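Local coordinates for protein polyporopepsin (Irpex lacteus, PDB 1WKR) that is a fungal aspartic endopeptidase of the pepsin family that clots milk and cleaves proteins with broad specificity, at residues Asn308-Tyr320 with Gly328-Asn340. Sequence-based numbering, arbitrary orientation.
Sequences NGLTFLERFYSVY and GLATTSFTTATSN. With SO4 (sulfate ion), chain I.
Arg315 NH1 is gripped by two backbone carbonyls, 2.9 Å from Ala337 O and 3.0 Å from Thr335 O. The hairpin of strands 316-320 and 328-331 is part of the antiparallel sheet that joins the two lobes of the pepsin-like fold, and the C-terminal tail, residues 332-340, folds back along Glu314-Phe316. Thr335 O lies in the guanidinium plane, yet NH1 sits well above that carbonyl's own plane. The Ala337 methyl covers one guanidinium face. A bend at chi2 (-65°) turns the arginine chain along the tail, with CD against Phe334 O. NH2 is hydrogen-bonded to Asn270 OD1, and water 2 joins NE to Asn340 ND2. Replacing Arg315 with an alanine is likely to leave Thr335 O and Ala337 O without this donor and to loosen the tail around them.

Thr335 also reaches back. Its OG1 donates to Arg315 O at 2.7 Å, nearly end-on to the carbonyl, and accepts from Thr332 N. Water 1 links Glu314 O to Thr332 OG1, which also accepts from Phe334 N in an ST turn.

In the hairpin, Tyr317 and Ala330 exchange two backbone hydrogen bonds, as do Val319 and Gly328. Val319 CB lies against the backbone of Gly328, where a side chain would be tight. Strand 142-146 flanks the strand of Tyr317.

Leu329 packs against Phe312 and Leu313 of the short helix 310-313. Its CG is anti to the backbone N (chi1 -151°), which carries the methyls toward the two phenylalanines. CD1 meets Phe316 CB at 3.8 Å. Phe316 CD2 sits over one face of the Phe312 ring, toward its rim, and Asn308 CB over the other. Leu313, beside this cluster, is near active-site Asp212. Leu329 CD2 touches the edge of the Phe312 ring, 3.7 Å from CZ.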
loop_
_atom_site.group_PDB
_atom_site.type_symbol
_atom_site.label_atom_id
_atom_site.label_comp_id
_atom_site.label_asym_id
_atom_site.label_seq_id
_atom_site.Cartn_x
_atom_site.Cartn_y
_atom_site.Cartn_z
ATOM N N ASN A 308 6.688 -4.449 -1.956
ATOM C CA ASN A 308 7.198 -3.065 -1.904
ATOM C C ASN A 308 6.105 -2.255 -1.208
ATOM O O ASN A 308 5.067 -1.927 -1.811
ATOM C CB ASN A 308 7.500 -2.526 -3.295
ATOM C CG ASN A 308 8.591 -3.266 -4.025
ATOM O OD1 ASN A 308 9.328 -4.085 -3.471
ATOM N ND2 ASN A 308 8.724 -2.975 -5.327
ATOM N N GLY A 309 6.320 -1.954 0.076
ATOM C CA GLY A 309 5.301 -1.342 0.927
ATOM C C GLY A 309 5.383 0.126 1.037
ATOM O O GLY A 309 6.068 0.812 0.269
ATOM N N LEU A 310 4.611 0.653 1.996
ATOM C CA LEU A 310 4.546 2.109 2.249
ATOM C C LEU A 310 5.907 2.731 2.399
ATOM O O LEU A 310 6.134 3.810 1.880
ATOM C CB LEU A 310 3.712 2.285 3.562
ATOM C CG LEU A 310 3.556 3.705 4.084
ATOM C CD1 LEU A 310 2.291 3.744 4.955
ATOM C CD2 LEU A 310 4.751 4.148 4.919
ATOM N N THR A 311 6.850 2.056 3.059
ATOM C CA THR A 311 8.158 2.616 3.323
ATOM C C THR A 311 8.964 2.730 2.044
ATOM O O THR A 311 9.828 3.623 1.933
ATOM C CB THR A 311 8.907 1.809 4.385
ATOM O OG1 THR A 311 8.823 0.374 4.046
ATOM C CG2 THR A 311 8.371 2.054 5.791
ATOM N N PHE A 312 8.715 1.878 1.045
ATOM C CA PHE A 312 9.308 2.027 -0.269
ATOM C C PHE A 312 8.619 3.165 -1.022
ATOM O O PHE A 312 9.297 4.028 -1.647
ATOM C CB PHE A 312 9.129 0.678 -1.020
ATOM C CG PHE A 312 9.628 0.679 -2.461
ATOM C CD1 PHE A 312 8.781 1.022 -3.508
ATOM C CD2 PHE A 312 10.914 0.284 -2.778
ATOM C CE1 PHE A 312 9.207 0.988 -4.816
ATOM C CE2 PHE A 312 11.338 0.250 -4.123
ATOM C CZ PHE A 312 10.466 0.636 -5.116
ATOM N N LEU A 313 7.290 3.216 -0.974
ATOM C CA LEU A 313 6.520 4.196 -1.728
ATOM C C LEU A 313 6.625 5.587 -1.193
ATOM O O LEU A 313 6.314 6.560 -1.877
ATOM C CB LEU A 313 5.068 3.737 -1.785
ATOM C CG LEU A 313 4.870 2.407 -2.518
ATOM C CD1 LEU A 313 3.468 1.870 -2.313
ATOM C CD2 LEU A 313 5.174 2.552 -4.001
ATOM N N GLU A 314 7.114 5.779 0.063
ATOM C CA GLU A 314 7.469 7.104 0.527
ATOM C C GLU A 314 8.579 7.747 -0.301
ATOM O O GLU A 314 8.781 8.958 -0.240
ATOM C CB GLU A 314 7.855 7.089 2.006
ATOM C CG GLU A 314 6.688 6.934 2.964
ATOM C CD GLU A 314 7.106 6.749 4.393
ATOM O OE1 GLU A 314 8.057 5.954 4.614
ATOM O OE2 GLU A 314 6.529 7.337 5.300
ATOM N N ARG A 315 9.309 6.923 -1.056
ATOM C CA ARG A 315 10.435 7.379 -1.872
ATOM C C ARG A 315 10.175 7.325 -3.363
ATOM O O ARG A 315 11.023 7.817 -4.123
ATOM C CB ARG A 315 11.669 6.578 -1.517
ATOM C CG ARG A 315 12.094 6.653 -0.055
ATOM C CD ARG A 315 12.525 8.033 0.368
ATOM N NE ARG A 315 12.874 8.158 1.802
ATOM C CZ ARG A 315 13.979 8.703 2.231
ATOM N NH1 ARG A 315 15.018 9.044 1.458
ATOM N NH2 ARG A 315 14.123 8.863 3.576
ATOM N N PHE A 316 9.069 6.740 -3.829
ATOM C CA PHE A 316 8.779 6.582 -5.256
ATOM C C PHE A 316 7.349 6.844 -5.515
ATOM O O PHE A 316 6.451 6.324 -4.806
ATOM C CB PHE A 316 9.179 5.178 -5.721
ATOM C CG PHE A 316 10.665 4.915 -5.533
ATOM C CD1 PHE A 316 11.582 5.472 -6.418
ATOM C CD2 PHE A 316 11.131 4.161 -4.474
ATOM C CE1 PHE A 316 12.913 5.314 -6.235
ATOM C CE2 PHE A 316 12.511 3.997 -4.314
ATOM C CZ PHE A 316 13.367 4.582 -5.173
ATOM N N TYR A 317 7.046 7.577 -6.563
ATOM C CA TYR A 317 5.669 7.803 -7.031
ATOM C C TYR A 317 5.195 6.532 -7.745
ATOM O O TYR A 317 5.989 5.935 -8.499
ATOM C CB TYR A 317 5.660 8.973 -8.019
ATOM C CG TYR A 317 4.290 9.439 -8.445
ATOM C CD1 TYR A 317 3.399 9.982 -7.516
ATOM C CD2 TYR A 317 3.888 9.411 -9.779
ATOM C CE1 TYR A 317 2.153 10.481 -7.884
ATOM C CE2 TYR A 317 2.662 9.960 -10.153
ATOM C CZ TYR A 317 1.833 10.465 -9.227
ATOM O OH TYR A 317 0.590 11.022 -9.609
ATOM N N SER A 318 3.952 6.134 -7.553
ATOM C CA SER A 318 3.472 4.841 -8.158
ATOM C C SER A 318 2.181 5.053 -8.878
ATOM O O SER A 318 1.307 5.816 -8.493
ATOM C CB SER A 318 3.382 3.776 -7.066
ATOM O OG SER A 318 2.560 4.143 -5.962
ATOM N N VAL A 319 2.066 4.317 -9.997
ATOM C CA VAL A 319 0.926 4.416 -10.914
ATOM C C VAL A 319 0.337 3.002 -11.106
ATOM O O VAL A 319 1.016 2.117 -11.555
ATOM C CB VAL A 319 1.317 5.033 -12.256
ATOM C CG1 VAL A 319 0.058 5.172 -13.137
ATOM C CG2 VAL A 319 2.022 6.401 -12.060
ATOM N N TYR A 320 -0.949 2.882 -10.788
ATOM C CA TYR A 320 -1.661 1.607 -10.781
ATOM C C TYR A 320 -2.653 1.706 -11.971
ATOM O O TYR A 320 -3.708 2.313 -11.861
ATOM C CB TYR A 320 -2.384 1.390 -9.466
ATOM C CG TYR A 320 -1.418 1.445 -8.293
ATOM C CD1 TYR A 320 -1.086 2.645 -7.718
ATOM C CD2 TYR A 320 -0.789 0.296 -7.838
ATOM C CE1 TYR A 320 -0.117 2.754 -6.725
ATOM C CE2 TYR A 320 0.187 0.383 -6.787
ATOM C CZ TYR A 320 0.478 1.614 -6.291
ATOM O OH TYR A 320 1.454 1.712 -5.282
ATOM N N GLY A 328 3.496 1.753 -12.918
ATOM C CA GLY A 328 4.556 2.729 -13.144
ATOM C C GLY A 328 5.203 3.207 -11.865
ATOM O O GLY A 328 4.573 3.264 -10.789
ATOM N N LEU A 329 6.492 3.528 -11.951
ATOM C CA LEU A 329 7.257 4.077 -10.829
ATOM C C LEU A 329 8.120 5.208 -11.310
ATOM O O LEU A 329 8.638 5.193 -12.458
ATOM C CB LEU A 329 8.138 2.993 -10.184
ATOM C CG LEU A 329 8.476 3.058 -8.829
ATOM C CD1 LEU A 329 7.264 2.759 -7.866
ATOM C CD2 LEU A 329 9.615 2.137 -8.381
ATOM N N ALA A 330 8.320 6.187 -10.427
ATOM C CA ALA A 330 9.212 7.341 -10.697
ATOM C C ALA A 330 9.834 7.766 -9.405
ATOM O O ALA A 330 9.286 7.577 -8.277
ATOM C CB ALA A 330 8.453 8.512 -11.317
ATOM N N THR A 331 11.038 8.358 -9.483
ATOM C CA THR A 331 11.631 9.103 -8.393
ATOM C C THR A 331 10.775 10.304 -8.030
ATOM O O THR A 331 9.884 10.698 -8.768
ATOM C CB THR A 331 13.060 9.545 -8.739
ATOM O OG1 THR A 331 13.030 10.298 -9.986
ATOM C CG2 THR A 331 14.037 8.354 -8.961
ATOM N N THR A 332 11.092 10.882 -6.883
ATOM C CA THR A 332 10.435 12.118 -6.406
ATOM C C THR A 332 11.524 13.025 -5.825
ATOM O O THR A 332 12.682 12.616 -5.617
ATOM C CB THR A 332 9.363 11.823 -5.353
ATOM O OG1 THR A 332 10.042 11.622 -4.085
ATOM C CG2 THR A 332 8.563 10.562 -5.660
ATOM N N SER A 333 11.097 14.222 -5.477
ATOM C CA SER A 333 12.023 15.142 -4.794
ATOM C C SER A 333 12.421 14.611 -3.435
ATOM O O SER A 333 13.395 15.166 -2.863
ATOM C CB SER A 333 11.368 16.494 -4.649
ATOM O OG SER A 333 10.268 16.436 -3.708
ATOM N N PHE A 334 11.783 13.604 -2.878
ATOM C CA PHE A 334 12.132 13.037 -1.558
ATOM C C PHE A 334 12.880 11.715 -1.712
ATOM O O PHE A 334 13.251 11.160 -0.655
ATOM C CB PHE A 334 10.846 12.835 -0.728
ATOM C CG PHE A 334 10.161 14.109 -0.420
ATOM C CD1 PHE A 334 10.573 14.844 0.673
ATOM C CD2 PHE A 334 9.082 14.580 -1.160
ATOM C CE1 PHE A 334 9.909 16.123 0.989
ATOM C CE2 PHE A 334 8.454 15.786 -0.859
ATOM C CZ PHE A 334 8.891 16.541 0.156
ATOM N N THR A 335 13.141 11.182 -2.900
ATOM C CA THR A 335 13.836 9.916 -2.965
ATOM C C THR A 335 15.145 9.969 -2.187
ATOM O O THR A 335 15.493 9.023 -1.461
ATOM C CB THR A 335 14.111 9.559 -4.424
ATOM O OG1 THR A 335 12.845 9.471 -5.121
ATOM C CG2 THR A 335 14.829 8.211 -4.563
ATOM N N THR A 336 15.876 11.050 -2.300
ATOM C CA THR A 336 17.174 11.200 -1.625
ATOM C C THR A 336 17.053 11.971 -0.297
ATOM O O THR A 336 18.132 12.396 0.213
ATOM C CB THR A 336 18.221 11.878 -2.563
ATOM O OG1 THR A 336 17.734 13.139 -2.877
ATOM C CG2 THR A 336 18.429 11.062 -3.841
ATOM N N ALA A 337 15.911 12.078 0.310
ATOM C CA ALA A 337 15.804 12.742 1.594
ATOM C C ALA A 337 16.622 12.051 2.650
ATOM O O ALA A 337 16.926 10.853 2.612
ATOM C CB ALA A 337 14.351 12.790 2.041
ATOM N N THR A 338 17.035 12.826 3.669
ATOM C CA THR A 338 17.800 12.286 4.818
ATOM C C THR A 338 17.055 12.582 6.073
ATOM O O THR A 338 17.686 12.673 7.163
ATOM C CB THR A 338 19.242 12.852 4.829
ATOM O OG1 THR A 338 19.187 14.270 5.081
ATOM C CG2 THR A 338 19.964 12.571 3.562
ATOM N N SER A 339 15.720 12.724 6.042
ATOM C CA SER A 339 14.963 13.156 7.228
ATOM C C SER A 339 14.733 12.058 8.256
ATOM O O SER A 339 14.379 12.342 9.394
ATOM C CB SER A 339 13.655 13.772 6.809
ATOM O OG SER A 339 12.919 12.884 5.959
ATOM N N ASN A 340 14.838 10.753 7.877
ATOM C CA ASN A 340 14.738 9.684 8.861
ATOM C C ASN A 340 15.925 9.677 9.825
ATOM O O ASN A 340 17.021 10.138 9.405
ATOM C CB ASN A 340 14.579 8.301 8.189
ATOM C CG ASN A 340 13.315 8.126 7.395
ATOM O OD1 ASN A 340 12.281 8.689 7.706
ATOM N ND2 ASN A 340 13.405 7.325 6.344
ATOM O OXT ASN A 340 15.765 9.152 10.922
HETATM S S SO4 I . 18.406 15.311 -5.619
HETATM O O1 SO4 I . 18.378 15.390 -7.270
HETATM O O2 SO4 I . 16.833 15.042 -5.120
HETATM O O3 SO4 I . 19.369 14.121 -5.161
HETATM O O4 SO4 I . 18.706 16.614 -4.909
HETATM O O HOH W 1 8.307 10.871 -2.106
HETATM O O HOH W 2 11.281 7.430 4.132
#